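Local coordinates for protein GCN5 like acetylase + bromodomain (Cryptosporidium parvum, PDB 4LDF) that probably acetylates histone H3 as a GCN5-type acetyltransferase, this chain being its bromodomain, a module that in its relatives reads acetylated lysines, at residues Ile56-Met59 against Lys60-Lys64; Gln17-Gln20 against Leu21-Leu25. All coordinates share one frame; numbering follows the deposited sequence.

Contact 1 of 2, residues Ile56-Met59 against Lys60-Lys64; sequences IQTM and KRKAK
Ile56 and Lys60 meet one turn apart at the start of helix 56-64, where the backbone bond from Lys60 N to Ile56 O is 2.8 Å long. Their side chains cross obliquely, and the methyl CG2 of Ile56 lies 4.1 Å from CD of Lys60, midway along an extended chain. The ammonium beyond it forms a salt bridge with Asp23 and a cation-pi contact with Trp19. The carbonyl of Gln57 accepts a hydrogen bond from Arg61 N, and its side chain extends outward, CG anti to the backbone N (chi1 -180°). Arg61 bends back at chi3 (-31°), which carries the guanidinium over the preceding turn, with Thr58 CA beneath one face. A water lies in the guanidinium plane at its edge, 2.8 Å from Arg61 NH2, and donates to Gln57 OE1 at 2.6 Å and to Thr58 OG1 at 2.9 Å, tying three side chains together. The direct bond from Arg61 NH1 to Thr58 OG1, at 3.4 Å, is weak; the hydroxyl also pairs with Asp55. The Thr58 side chain lies beside that of Lys62, its CG2 touching Lys62 CE at 3.8 Å, while Lys62 NZ goes on to a salt bridge with Glu77. Met59 O accepts a hydrogen bond from Ala63 N, and the bent methionine side chain turns to the interior. Gln57 and Arg61 lie on the exposed side of this second helix (αA) of the bromodomain four-helix bundle, which packs between helix 14-27, where Ile56 meets Leu25 and Met59 meets Leu22, and helix 71-88, where both touch Met81.

Contact 2 of 2, residues Gln17-Gln20 against Leu21-Leu25; sequences QIWQ and LLDTL
Trp19 and Asp23, one helical turn apart, make the main side-chain contact, extending together from the same side of the helix. In both residues CG is anti to the backbone N (chi1 -166° and -162°), which brings the six-membered end of the indole alongside the aspartate: Trp19 CZ3 is 3.5 Å from Asp23 CB and 3.6 Å from its CG. Ring and carboxylate planes differ by 28°. The carboxylate is engaged by Lys60 through a salt bridge at OD2, which probably helps to hold it beside the ring.

Apolar packing falls on another side of the helix, where Ile18 CG2 touches Leu22 CD1 at 3.8 Å. Helix 14-27 is the first of the left-handed four-helix bundle characteristic of bromodomains, and this side faces its core: Ile18, Leu21 and Leu22 all reach Phe74 of helix 71-88, and Leu21 also meets Ile106 and Leu110 of helix 93-110.

Four successive alpha-helical bonds, each from the N-H of residue i+4 to the carbonyl of residue i, join the segments, from Leu21 N to Gln17 O (3.1 Å) through to Thr24 N to Gln20 O (2.8 Å). Gln20 O has a second donor in a water 2.7 Å away, which also bonds to Thr24 OG1 at 2.9 Å.

In the fold
Contact 1 on helix 56-64 and contact 2 on helix 14-27 have centres 9 Å apart and touch directly, sharing one interhelical interface. At its polar border the salt bridge from Lys60 NZ to Asp23 OD2 measures 2.8 Å, and Trp19 CD1 packs 3.3 Å from Lys60 O. Deeper in, Leu22 CD1 is 3.6 Å from both Met59 C and Lys60 N. Ile18 reaches Ala63 and Leu25 reaches Ile56 across the same interface. Helix 71-88 joins both contacts from the core through Phe74, which Met59 of contact 1 shares with apolar side chains of contact 2. The long connection between the two helices corresponds to the ZA loop, which in bromodomains helps to line the acetyl-lysine pocket.

Contact 1 of 2, residues Ile56-Met59 against Lys60-Lys64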
loop_
_atom_site.group_PDB
_atom_site.type_symbol
_atom_site.label_atom_id
_atom_site.label_comp_id
_atom_site.label_asym_id
_atom_site.label_seq_id
_atom_site.Cartn_x
_atom_site.Cartn_y
_atom_site.Cartn_z
ATOM N N ILE A 56 1.853 -2.268 3.597
ATOM C CA ILE A 56 2.614 -1.045 3.904
ATOM C C ILE A 56 4.027 -1.294 4.433
ATOM O O ILE A 56 4.950 -0.589 4.018
ATOM C CB ILE A 56 1.790 -0.036 4.742
ATOM C CG1 ILE A 56 0.537 0.412 3.940
ATOM C CG2 ILE A 56 2.654 1.201 5.174
ATOM C CD1 ILE A 56 -0.613 1.060 4.758
ATOM N N GLN A 57 4.203 -2.309 5.312
ATOM C CA GLN A 57 5.487 -2.650 5.919
ATOM C C GLN A 57 6.458 -3.147 4.836
ATOM O O GLN A 57 7.625 -2.743 4.840
ATOM C CB GLN A 57 5.266 -3.689 7.048
ATOM C CG GLN A 57 6.501 -4.162 7.798
ATOM C CD GLN A 57 6.145 -5.312 8.722
ATOM O OE1 GLN A 57 6.251 -6.494 8.365
ATOM N NE2 GLN A 57 5.649 -4.990 9.909
ATOM N N THR A 58 5.959 -3.972 3.885
ATOM C CA THR A 58 6.730 -4.502 2.757
ATOM C C THR A 58 7.203 -3.329 1.874
ATOM O O THR A 58 8.390 -3.249 1.571
ATOM C CB THR A 58 5.902 -5.556 1.981
ATOM O OG1 THR A 58 5.655 -6.674 2.836
ATOM C CG2 THR A 58 6.581 -6.028 0.690
ATOM N N MET A 59 6.287 -2.426 1.480
ATOM C CA MET A 59 6.614 -1.261 0.647
ATOM C C MET A 59 7.548 -0.270 1.357
ATOM O O MET A 59 8.454 0.258 0.714
ATOM C CB MET A 59 5.350 -0.598 0.092
ATOM C CG MET A 59 4.623 -1.477 -0.920
ATOM S SD MET A 59 3.155 -0.768 -1.685
ATOM C CE MET A 59 2.011 -0.762 -0.331
ATOM N N LYS A 60 7.353 -0.052 2.685
ATOM C CA LYS A 60 8.207 0.818 3.517
ATOM C C LYS A 60 9.616 0.240 3.572
ATOM O O LYS A 60 10.573 1.011 3.513
ATOM C CB LYS A 60 7.653 0.977 4.934
ATOM C CG LYS A 60 6.773 2.206 5.108
ATOM C CD LYS A 60 6.327 2.339 6.559
ATOM C CE LYS A 60 5.671 3.665 6.808
ATOM N NZ LYS A 60 5.347 3.885 8.240
ATOM N N ARG A 61 9.746 -1.112 3.661
ATOM C CA ARG A 61 11.035 -1.826 3.688
ATOM C C ARG A 61 11.755 -1.624 2.365
ATOM O O ARG A 61 12.954 -1.343 2.351
ATOM C CB ARG A 61 10.831 -3.335 3.888
ATOM C CG ARG A 61 11.268 -3.875 5.237
ATOM C CD ARG A 61 11.557 -5.382 5.236
ATOM N NE ARG A 61 10.759 -6.178 4.288
ATOM C CZ ARG A 61 9.489 -6.535 4.465
ATOM N NH1 ARG A 61 8.873 -7.283 3.560
ATOM N NH2 ARG A 61 8.827 -6.147 5.546
ATOM N N LYS A 62 11.030 -1.817 1.251
ATOM C CA LYS A 62 11.536 -1.625 -0.110
ATOM C C LYS A 62 12.029 -0.172 -0.293
ATOM O O LYS A 62 13.111 0.041 -0.835
ATOM C CB LYS A 62 10.457 -1.982 -1.146
ATOM C CG LYS A 62 10.111 -3.478 -1.167
ATOM C CD LYS A 62 9.254 -3.866 -2.374
ATOM C CE LYS A 62 8.843 -5.310 -2.303
ATOM N NZ LYS A 62 7.954 -5.697 -3.431
ATOM N N ALA A 63 11.252 0.807 0.189
ATOM C CA ALA A 63 11.570 2.240 0.091
ATOM C C ALA A 63 12.818 2.612 0.895
ATOM O O ALA A 63 13.695 3.320 0.378
ATOM C CB ALA A 63 10.378 3.081 0.539
ATOM N N LYS A 64 12.915 2.098 2.130
ATOM C CA LYS A 64 14.040 2.325 3.054
ATOM C C LYS A 64 15.344 1.758 2.487
ATOM O O LYS A 64 16.391 2.383 2.643
ATOM C CB LYS A 64 13.737 1.730 4.442
ATOM C CG LYS A 64 14.447 2.436 5.586
HETATM O O HOH W 1 6.108 -6.791 5.748
#

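Contact 2 of 2, residues Gln17-Gln20 against Leu21-Leu25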
loop_
_atom_site.group_PDB
_atom_site.type_symbol
_atom_site.label_atom_id
_atom_site.label_comp_id
_atom_site.label_asym_id
_atom_site.label_seq_id
_atom_site.Cartn_x
_atom_site.Cartn_y
_atom_site.Cartn_z
ATOM N N GLN A 17 10.644 9.849 -0.392
ATOM C CA GLN A 17 9.350 10.497 -0.617
ATOM C C GLN A 17 8.273 9.419 -0.631
ATOM O O GLN A 17 7.151 9.674 -0.196
ATOM C CB GLN A 17 9.332 11.234 -1.964
ATOM C CG GLN A 17 10.115 12.540 -2.034
ATOM C CD GLN A 17 10.245 12.921 -3.486
ATOM O OE1 GLN A 17 9.270 13.241 -4.135
ATOM N NE2 GLN A 17 11.429 12.811 -4.057
ATOM N N ILE A 18 8.604 8.230 -1.185
ATOM C CA ILE A 18 7.707 7.068 -1.212
ATOM C C ILE A 18 7.459 6.633 0.249
ATOM O O ILE A 18 6.299 6.491 0.652
ATOM C CB ILE A 18 8.245 5.921 -2.118
ATOM C CG1 ILE A 18 7.998 6.235 -3.606
ATOM C CG2 ILE A 18 7.621 4.545 -1.745
ATOM C CD1 ILE A 18 8.805 5.381 -4.559
ATOM N N TRP A 19 8.534 6.524 1.057
ATOM C CA TRP A 19 8.405 6.133 2.470
ATOM C C TRP A 19 7.426 7.053 3.212
ATOM O O TRP A 19 6.567 6.543 3.939
ATOM C CB TRP A 19 9.775 6.066 3.179
ATOM C CG TRP A 19 9.725 5.363 4.506
ATOM C CD1 TRP A 19 9.955 4.035 4.737
ATOM C CD2 TRP A 19 9.278 5.919 5.756
ATOM N NE1 TRP A 19 9.754 3.746 6.068
ATOM C CE2 TRP A 19 9.329 4.883 6.715
ATOM C CE3 TRP A 19 8.875 7.200 6.164
ATOM C CZ2 TRP A 19 8.939 5.078 8.046
ATOM C CZ3 TRP A 19 8.502 7.399 7.484
ATOM C CH2 TRP A 19 8.562 6.354 8.416
ATOM N N GLN A 20 7.527 8.405 3.008
ATOM C CA GLN A 20 6.641 9.367 3.677
ATOM C C GLN A 20 5.179 9.327 3.207
ATOM O O GLN A 20 4.258 9.605 3.991
ATOM C CB GLN A 20 7.224 10.782 3.667
ATOM C CG GLN A 20 8.465 10.909 4.555
ATOM C CD GLN A 20 8.938 12.333 4.689
ATOM O OE1 GLN A 20 8.170 13.292 4.584
ATOM N NE2 GLN A 20 10.216 12.492 4.948
ATOM N N LEU A 21 4.970 8.967 1.935
ATOM C CA LEU A 21 3.629 8.759 1.375
ATOM C C LEU A 21 3.016 7.545 2.106
ATOM O O LEU A 21 1.873 7.591 2.536
ATOM C CB LEU A 21 3.734 8.496 -0.137
ATOM C CG LEU A 21 2.489 8.091 -0.909
ATOM C CD1 LEU A 21 2.577 8.569 -2.354
ATOM C CD2 LEU A 21 2.283 6.577 -0.901
ATOM N N LEU A 22 3.796 6.492 2.250
ATOM C CA LEU A 22 3.392 5.253 2.903
ATOM C C LEU A 22 3.131 5.493 4.379
ATOM O O LEU A 22 2.151 4.976 4.901
ATOM C CB LEU A 22 4.432 4.165 2.688
ATOM C CG LEU A 22 4.529 3.583 1.269
ATOM C CD1 LEU A 22 5.850 2.852 1.109
ATOM C CD2 LEU A 22 3.356 2.632 0.961
ATOM N N ASP A 23 3.962 6.339 5.021
ATOM C CA ASP A 23 3.777 6.749 6.412
ATOM C C ASP A 23 2.481 7.553 6.544
ATOM O O ASP A 23 1.686 7.230 7.406
ATOM C CB ASP A 23 4.997 7.506 6.983
ATOM C CG ASP A 23 5.012 7.550 8.509
ATOM O OD1 ASP A 23 5.220 8.641 9.067
ATOM O OD2 ASP A 23 4.769 6.491 9.142
ATOM N N THR A 24 2.226 8.521 5.639
ATOM C CA THR A 24 0.965 9.276 5.647
ATOM C C THR A 24 -0.218 8.310 5.530
ATOM O O THR A 24 -1.175 8.408 6.312
ATOM C CB THR A 24 0.930 10.327 4.508
ATOM O OG1 THR A 24 1.850 11.353 4.837
ATOM C CG2 THR A 24 -0.469 10.966 4.330
ATOM N N LEU A 25 -0.145 7.390 4.537
ATOM C CA LEU A 25 -1.171 6.382 4.301
ATOM C C LEU A 25 -1.426 5.542 5.537
ATOM O O LEU A 25 -2.578 5.433 5.948
ATOM C CB LEU A 25 -0.854 5.502 3.076
ATOM C CG LEU A 25 -1.853 4.385 2.764
ATOM C CD1 LEU A 25 -3.190 4.937 2.199
ATOM C CD2 LEU A 25 -1.251 3.367 1.805
HETATM O O HOH W 2 4.544 11.533 5.891
#